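Local coordinates for protein heat shock protease HtrA (Thermotoga maritima, PDB 1L1J) that probably acts as a heat-shock serine endopeptidase independent of ATP, represented here by its trypsin-like protease domain, at residues A14-K19 against K116-E121; K19-K24 against N81-M86. One frame throughout, in Å; residues are numbered along the deposited sequence.

Both contacts are built on strand 17-23 and share Lys19, their centres lying about 16 Å apart. Along the chain the order is 14-19, 19-24, 81-86 and 116-121, so the pairing of contact 2 forms within the span that contact 1 brings together. Contact 2 lies inside the antiparallel sheet of the first half of the protease domain, where strands 17-23 and 83-85 are neighbours; contact 1 lies where the start of strand 17-23 meets the connection leading to the second sheet. Met86, at the end of segment 81-86, reaches both segments of contact 1: its CE lies 3.5 Å from Pro15 O and 4.0 Å from Pro118 CD. One N-terminal strand thus joins the sheet interior to the passage between the two halves.

Contact 1. Residues A14-K19 against K116-E121; sequences APAVVK and KFPYLE
The 3-10 turn that carries Pro15 and Ala16 from helix 5-13 into strand 17-23 rests on Pro118 and Leu120, in the connection between the two beta-sheet halves of the trypsin-like fold. The methyl of Ala16 points at this connection and is its main point of contact. Leu120 receives it in the fork of its two methyls, with CD1 at 3.7 Å and CD2 at 3.8 Å from Ala16 CB. The leucine CG stands beside its own backbone N and anti to its carbonyl carbon (chi1 -72°). Pro118 adds its carbonyl, whose O lies 3.8 Å from Ala16 CB, and its ring touches the turn as well, CG lying 3.4 Å from Pro15 O. The turn itself is closed by a backbone bond of 2.9 Å from Val17 N to Ala14 O. Strand 54-64 binds both sides: Ala16 and Leu120 each form a backbone hydrogen bond with Ile62. Turn and connection thus meet through carbon contacts, with each other and with two carbonyl oxygens, and without a hydrogen bond between them; the alignment of the methyl with its leucine fork probably depends on the backbone bonds to that common strand.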
ATOM      1  N   ALA A  14      10.247   3.832  -6.764  1.00 50.97           N
ATOM      2  CA  ALA A  14      10.649   2.825  -5.785  1.00 52.09           C
ATOM      3  C   ALA A  14      11.222   3.380  -4.467  1.00 52.35           C
ATOM      4  O   ALA A  14      10.814   2.970  -3.378  1.00 52.66           O
ATOM      5  CB  ALA A  14      11.656   1.871  -6.421  1.00 52.73           C
ATOM      6  N   PRO A  15      12.166   4.329  -4.550  1.00 51.79           N
ATOM      7  CA  PRO A  15      12.759   4.887  -3.338  1.00 51.20           C
ATOM      8  C   PRO A  15      11.792   5.576  -2.383  1.00 51.46           C
ATOM      9  O   PRO A  15      12.186   5.987  -1.297  1.00 52.92           O
ATOM     10  CB  PRO A  15      13.821   5.826  -3.887  1.00 50.03           C
ATOM     11  CG  PRO A  15      13.182   6.342  -5.103  1.00 52.11           C
ATOM     12  CD  PRO A  15      12.604   5.093  -5.731  1.00 52.55           C
ATOM     13  N   ALA A  16      10.525   5.688  -2.769  1.00 51.33           N
ATOM     14  CA  ALA A  16       9.532   6.330  -1.906  1.00 49.95           C
ATOM     15  C   ALA A  16       8.527   5.314  -1.352  1.00 50.67           C
ATOM     16  O   ALA A  16       7.618   5.676  -0.584  1.00 49.81           O
ATOM     17  CB  ALA A  16       8.798   7.430  -2.676  1.00 48.91           C
ATOM     18  N   VAL A  17       8.690   4.044  -1.743  1.00 50.15           N
ATOM     19  CA  VAL A  17       7.795   2.972  -1.287  1.00 48.38           C
ATOM     20  C   VAL A  17       8.415   2.285  -0.070  1.00 47.46           C
ATOM     21  O   VAL A  17       9.488   1.706  -0.159  1.00 46.35           O
ATOM     22  CB  VAL A  17       7.555   1.941  -2.407  1.00 47.08           C
ATOM     23  CG1 VAL A  17       6.410   1.028  -2.027  1.00 45.53           C
ATOM     24  CG2 VAL A  17       7.257   2.656  -3.717  1.00 45.16           C
ATOM     25  N   VAL A  18       7.724   2.343   1.062  1.00 47.91           N
ATOM     26  CA  VAL A  18       8.248   1.791   2.302  1.00 47.93           C
ATOM     27  C   VAL A  18       7.592   0.523   2.806  1.00 49.39           C
ATOM     28  O   VAL A  18       6.569   0.086   2.296  1.00 50.81           O
ATOM     29  CB  VAL A  18       8.140   2.817   3.448  1.00 47.00           C
ATOM     30  CG1 VAL A  18       8.647   4.168   3.002  1.00 45.88           C
ATOM     31  CG2 VAL A  18       6.695   2.917   3.909  1.00 47.53           C
ATOM     32  N   LYS A  19       8.206  -0.035   3.844  1.00 51.28           N
ATOM     33  CA  LYS A  19       7.757  -1.245   4.524  1.00 52.92           C
ATOM     34  C   LYS A  19       7.092  -0.803   5.836  1.00 54.46           C
ATOM     35  O   LYS A  19       7.375   0.280   6.344  1.00 54.87           O
ATOM     36  CB  LYS A  19       8.974  -2.134   4.831  1.00 52.53           C
ATOM     37  CG  LYS A  19       8.764  -3.170   5.934  1.00 50.75           C
ATOM     38  CD  LYS A  19      10.091  -3.762   6.406  1.00 50.90           C
ATOM     39  CE  LYS A  19       9.885  -4.709   7.601  1.00 51.07           C
ATOM     40  NZ  LYS A  19      11.164  -5.153   8.246  1.00 49.19           N
ATOM     41  N   LYS A 116      14.590  16.236   3.837  1.00 87.47           N
ATOM     42  CA  LYS A 116      13.247  15.753   3.620  1.00 84.00           C
ATOM     43  C   LYS A 116      13.361  14.465   2.816  1.00 80.82           C
ATOM     44  O   LYS A 116      14.454  14.096   2.371  1.00 80.49           O
ATOM     45  CB  LYS A 116      12.432  16.812   2.882  1.00 85.83           C
ATOM     46  CG  LYS A 116      12.287  18.113   3.679  1.00 87.59           C
ATOM     47  CD  LYS A 116      11.320  19.107   3.016  1.00 87.58           C
ATOM     48  CE  LYS A 116      11.069  20.309   3.921  1.00 87.26           C
ATOM     49  NZ  LYS A 116      10.027  21.222   3.380  1.00 87.23           N
ATOM     50  N   PHE A 117      12.236  13.784   2.633  1.00 76.77           N
ATOM     51  CA  PHE A 117      12.207  12.514   1.918  1.00 71.68           C
ATOM     52  C   PHE A 117      11.693  12.613   0.489  1.00 68.96           C
ATOM     53  O   PHE A 117      11.182  13.656   0.063  1.00 68.69           O
ATOM     54  CB  PHE A 117      11.305  11.543   2.669  1.00 71.12           C
ATOM     55  CG  PHE A 117      11.656  11.382   4.113  1.00 71.12           C
ATOM     56  CD1 PHE A 117      12.744  10.611   4.497  1.00 71.30           C
ATOM     57  CD2 PHE A 117      10.888  11.993   5.095  1.00 71.44           C
ATOM     58  CE1 PHE A 117      13.062  10.445   5.846  1.00 72.22           C
ATOM     59  CE2 PHE A 117      11.199  11.836   6.446  1.00 72.06           C
ATOM     60  CZ  PHE A 117      12.289  11.060   6.821  1.00 71.34           C
ATOM     61  N   PRO A 118      11.849  11.527  -0.283  1.00 66.87           N
ATOM     62  CA  PRO A 118      11.374  11.490  -1.670  1.00 64.40           C
ATOM     63  C   PRO A 118       9.876  11.199  -1.582  1.00 62.16           C
ATOM     64  O   PRO A 118       9.425  10.539  -0.642  1.00 59.44           O
ATOM     65  CB  PRO A 118      12.162  10.333  -2.275  1.00 64.76           C
ATOM     66  CG  PRO A 118      12.352   9.412  -1.103  1.00 65.36           C
ATOM     67  CD  PRO A 118      12.726  10.373  -0.004  1.00 65.86           C
ATOM     68  N   TYR A 119       9.102  11.682  -2.544  1.00 61.04           N
ATOM     69  CA  TYR A 119       7.665  11.461  -2.481  1.00 60.98           C
ATOM     70  C   TYR A 119       7.007  11.291  -3.835  1.00 59.99           C
ATOM     71  O   TYR A 119       7.526  11.746  -4.858  1.00 58.57           O
ATOM     72  CB  TYR A 119       7.002  12.628  -1.761  1.00 62.22           C
ATOM     73  CG  TYR A 119       7.218  13.930  -2.481  1.00 63.77           C
ATOM     74  CD1 TYR A 119       6.159  14.587  -3.104  1.00 64.18           C
ATOM     75  CD2 TYR A 119       8.498  14.488  -2.582  1.00 64.16           C
ATOM     76  CE1 TYR A 119       6.366  15.775  -3.815  1.00 64.81           C
ATOM     77  CE2 TYR A 119       8.716  15.669  -3.289  1.00 64.12           C
ATOM     78  CZ  TYR A 119       7.646  16.308  -3.904  1.00 64.57           C
ATOM     79  OH  TYR A 119       7.850  17.481  -4.598  1.00 65.82           O
ATOM     80  N   LEU A 120       5.843  10.641  -3.816  1.00 58.52           N
ATOM     81  CA  LEU A 120       5.059  10.412  -5.023  1.00 56.27           C
ATOM     82  C   LEU A 120       4.001  11.503  -5.158  1.00 55.07           C
ATOM     83  O   LEU A 120       3.642  12.149  -4.187  1.00 54.88           O
ATOM     84  CB  LEU A 120       4.377   9.038  -4.964  1.00 55.36           C
ATOM     85  CG  LEU A 120       5.172   7.732  -5.117  1.00 53.64           C
ATOM     86  CD1 LEU A 120       6.590   8.028  -5.575  1.00 51.51           C
ATOM     87  CD2 LEU A 120       5.172   6.972  -3.803  1.00 51.16           C
ATOM     88  N   GLU A 121       3.509  11.714  -6.369  1.00 56.08           N
ATOM     89  CA  GLU A 121       2.482  12.715  -6.596  1.00 57.36           C
ATOM     90  C   GLU A 121       1.159  12.028  -6.908  1.00 57.09           C
ATOM     91  O   GLU A 121       1.134  10.921  -7.439  1.00 57.74           O
ATOM     92  CB  GLU A 121       2.881  13.617  -7.756  1.00 59.44           C
ATOM     93  CG  GLU A 121       4.258  14.229  -7.592  1.00 65.24           C
ATOM     94  CD  GLU A 121       4.553  15.295  -8.636  1.00 68.72           C
ATOM     95  OE1 GLU A 121       4.468  14.983  -9.851  1.00 69.99           O
ATOM     96  OE2 GLU A 121       4.866  16.443  -8.238  1.00 69.01           O
TER

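Contact 2. Residues K19-K24 against N81-M86; sequences KIDVVK and NITVTM
Lys19 and Thr85 run side by side, the lysine's extended chain passing the threonine hydroxyl so that CD lies 3.4 Å from Thr85 OG1. Lys19 shares its face of the sheet with Asp21, Thr83 and Thr85; its CG is anti to the backbone N (chi1 160°), and the straight run beyond brings the chain past that hydroxyl. The carboxylate of Asp21 crosses Thr83 obliquely, bringing OD2 within 3.3 Å of Thr83 CB, while Lys19 NZ makes a long, weak ion pair of 3.8 Å with Asp21 OD2. An alanine in place of Lys19 would probably leave that carboxylate without its nearby positive charge and uncover the flank of Thr85 along which the methylene chain lies. On the other face, Ile20 and Ile82 lie alongside each other with their CG2 methyls 4.1 Å apart, and Ile20 CG1 comes 4.3 Å from Val84 CG2.

Between these two layers runs the antiparallel pairing of strands 17-23 and 83-85, part of the first of the two beta-barrels expected in a trypsin-like protease. Lys19 with Thr85 and Asp21 with Thr83 are hydrogen-bonded pairs, and Ile20 with Val84 is the non-hydrogen-bonded pair between them. Lys19 N donates to Thr85 O nearly straight, at 3.0 Å and 168°; the return bond from Thr85 N is weak. Asp21 and Thr83 bond both ways, with 2.8 Å from Thr83 N to Asp21 O. Farther out, the isoleucine face meets helix 73-76, where Val76 touches both Ile20 and Ile82. That helix carries His74, a predicted charge-relay residue, its side chain about 9 Å from that of Ile20.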
ATOM      1  N   LYS A  19       8.206  -0.035   3.844  1.00 51.28           N
ATOM      2  CA  LYS A  19       7.757  -1.245   4.524  1.00 52.92           C
ATOM      3  C   LYS A  19       7.092  -0.803   5.836  1.00 54.46           C
ATOM      4  O   LYS A  19       7.375   0.280   6.344  1.00 54.87           O
ATOM      5  CB  LYS A  19       8.974  -2.134   4.831  1.00 52.53           C
ATOM      6  CG  LYS A  19       8.764  -3.170   5.934  1.00 50.75           C
ATOM      7  CD  LYS A  19      10.091  -3.762   6.406  1.00 50.90           C
ATOM      8  CE  LYS A  19       9.885  -4.709   7.601  1.00 51.07           C
ATOM      9  NZ  LYS A  19      11.164  -5.153   8.246  1.00 49.19           N
ATOM     10  N   ILE A  20       6.213  -1.628   6.387  1.00 55.62           N
ATOM     11  CA  ILE A  20       5.561  -1.271   7.634  1.00 58.45           C
ATOM     12  C   ILE A  20       5.369  -2.502   8.515  1.00 62.31           C
ATOM     13  O   ILE A  20       4.460  -3.309   8.298  1.00 62.82           O
ATOM     14  CB  ILE A  20       4.203  -0.587   7.371  1.00 56.80           C
ATOM     15  CG1 ILE A  20       4.424   0.676   6.537  1.00 55.37           C
ATOM     16  CG2 ILE A  20       3.536  -0.229   8.690  1.00 55.62           C
ATOM     17  CD1 ILE A  20       3.178   1.448   6.239  1.00 54.37           C
ATOM     18  N   ASP A  21       6.252  -2.644   9.502  1.00 65.88           N
ATOM     19  CA  ASP A  21       6.212  -3.769  10.428  1.00 68.57           C
ATOM     20  C   ASP A  21       5.801  -3.302  11.817  1.00 69.67           C
ATOM     21  O   ASP A  21       6.324  -2.317  12.334  1.00 69.91           O
ATOM     22  CB  ASP A  21       7.577  -4.490  10.466  1.00 69.68           C
ATOM     23  CG  ASP A  21       8.769  -3.528  10.556  1.00 71.54           C
ATOM     24  OD1 ASP A  21       8.829  -2.555   9.772  1.00 72.33           O
ATOM     25  OD2 ASP A  21       9.668  -3.758  11.398  1.00 72.31           O
ATOM     26  N   VAL A  22       4.846  -4.022  12.400  1.00 70.87           N
ATOM     27  CA  VAL A  22       4.299  -3.715  13.720  1.00 71.48           C
ATOM     28  C   VAL A  22       4.433  -4.921  14.654  1.00 72.51           C
ATOM     29  O   VAL A  22       3.824  -5.968  14.415  1.00 72.79           O
ATOM     30  CB  VAL A  22       2.805  -3.330  13.587  1.00 71.18           C
ATOM     31  CG1 VAL A  22       2.178  -3.121  14.962  1.00 71.23           C
ATOM     32  CG2 VAL A  22       2.680  -2.080  12.735  1.00 69.14           C
ATOM     33  N   VAL A  23       5.223  -4.768  15.719  1.00 73.25           N
ATOM     34  CA  VAL A  23       5.443  -5.854  16.677  1.00 75.00           C
ATOM     35  C   VAL A  23       4.168  -6.262  17.425  1.00 76.51           C
ATOM     36  O   VAL A  23       3.204  -5.494  17.498  1.00 77.31           O
ATOM     37  CB  VAL A  23       6.535  -5.476  17.709  1.00 73.71           C
ATOM     38  CG1 VAL A  23       6.751  -6.622  18.696  1.00 73.87           C
ATOM     39  CG2 VAL A  23       7.835  -5.157  16.990  1.00 72.42           C
ATOM     40  N   LYS A  24       4.162  -7.473  17.979  1.00 77.46           N
ATOM     41  CA  LYS A  24       2.991  -7.949  18.700  1.00 79.16           C
ATOM     42  C   LYS A  24       2.978  -7.503  20.163  1.00 80.39           C
ATOM     43  O   LYS A  24       3.953  -6.927  20.656  1.00 80.29           O
ATOM     44  CB  LYS A  24       2.891  -9.474  18.628  1.00 77.76           C
ATOM     45  CG  LYS A  24       1.509  -9.988  18.989  1.00 77.06           C
ATOM     46  CD  LYS A  24       1.511 -11.485  19.172  1.00 78.41           C
ATOM     47  CE  LYS A  24       2.455 -11.907  20.309  1.00 79.65           C
ATOM     48  NZ  LYS A  24       2.046 -11.408  21.662  1.00 78.29           N
ATOM     49  N   ASN A  81       3.002   0.353  18.201  1.00 86.34           N
ATOM     50  CA  ASN A  81       4.361   0.062  17.772  1.00 84.32           C
ATOM     51  C   ASN A  81       4.404  -0.038  16.249  1.00 82.04           C
ATOM     52  O   ASN A  81       4.102  -1.086  15.682  1.00 82.53           O
ATOM     53  CB  ASN A  81       4.812  -1.262  18.402  1.00 85.52           C
ATOM     54  CG  ASN A  81       6.210  -1.664  17.984  1.00 86.98           C
ATOM     55  OD1 ASN A  81       7.201  -1.050  18.390  1.00 86.86           O
ATOM     56  ND2 ASN A  81       6.298  -2.699  17.158  1.00 87.47           N
ATOM     57  N   ILE A  82       4.785   1.054  15.592  1.00 78.47           N
ATOM     58  CA  ILE A  82       4.849   1.075  14.138  1.00 75.50           C
ATOM     59  C   ILE A  82       6.265   1.315  13.644  1.00 73.86           C
ATOM     60  O   ILE A  82       6.864   2.343  13.950  1.00 74.31           O
ATOM     61  CB  ILE A  82       3.960   2.184  13.571  1.00 75.53           C
ATOM     62  CG1 ILE A  82       2.560   2.081  14.175  1.00 74.11           C
ATOM     63  CG2 ILE A  82       3.907   2.081  12.053  1.00 74.80           C
ATOM     64  CD1 ILE A  82       1.658   3.235  13.811  1.00 73.36           C
ATOM     65  N   THR A  83       6.787   0.375  12.859  1.00 71.67           N
ATOM     66  CA  THR A  83       8.142   0.488  12.321  1.00 68.58           C
ATOM     67  C   THR A  83       8.134   0.674  10.794  1.00 66.19           C
ATOM     68  O   THR A  83       7.509  -0.097  10.062  1.00 65.62           O
ATOM     69  CB  THR A  83       8.994  -0.773  12.677  1.00 69.11           C
ATOM     70  OG1 THR A  83       8.851  -1.079  14.074  1.00 68.69           O
ATOM     71  CG2 THR A  83      10.478  -0.528  12.364  1.00 67.59           C
ATOM     72  N   VAL A  84       8.829   1.704  10.321  1.00 63.06           N
ATOM     73  CA  VAL A  84       8.905   1.982   8.893  1.00 60.90           C
ATOM     74  C   VAL A  84      10.317   1.780   8.362  1.00 61.09           C
ATOM     75  O   VAL A  84      11.268   2.377   8.866  1.00 61.88           O
ATOM     76  CB  VAL A  84       8.451   3.426   8.580  1.00 58.44           C
ATOM     77  CG1 VAL A  84       8.974   3.868   7.217  1.00 56.05           C
ATOM     78  CG2 VAL A  84       6.939   3.488   8.589  1.00 56.57           C
ATOM     79  N   THR A  85      10.453   0.941   7.340  1.00 59.35           N
ATOM     80  CA  THR A  85      11.765   0.684   6.757  1.00 58.74           C
ATOM     81  C   THR A  85      11.813   1.218   5.310  1.00 58.70           C
ATOM     82  O   THR A  85      10.856   1.059   4.549  1.00 58.23           O
ATOM     83  CB  THR A  85      12.088  -0.834   6.785  1.00 58.13           C
ATOM     84  OG1 THR A  85      11.799  -1.365   8.088  1.00 56.63           O
ATOM     85  CG2 THR A  85      13.558  -1.068   6.462  1.00 55.70           C
ATOM     86  N   MET A  86      12.923   1.855   4.939  1.00 57.49           N
ATOM     87  CA  MET A  86      13.062   2.421   3.601  1.00 57.68           C
ATOM     88  C   MET A  86      14.030   1.686   2.677  1.00 58.30           C
ATOM     89  O   MET A  86      14.802   0.825   3.103  1.00 57.81           O
ATOM     90  CB  MET A  86      13.486   3.891   3.687  1.00 57.61           C
ATOM     91  CG  MET A  86      12.340   4.892   3.716  1.00 56.62           C
ATOM     92  SD  MET A  86      12.939   6.603   3.698  1.00 56.27           S
ATOM     93  CE  MET A  86      13.176   6.949   1.937  1.00 53.49           C
TER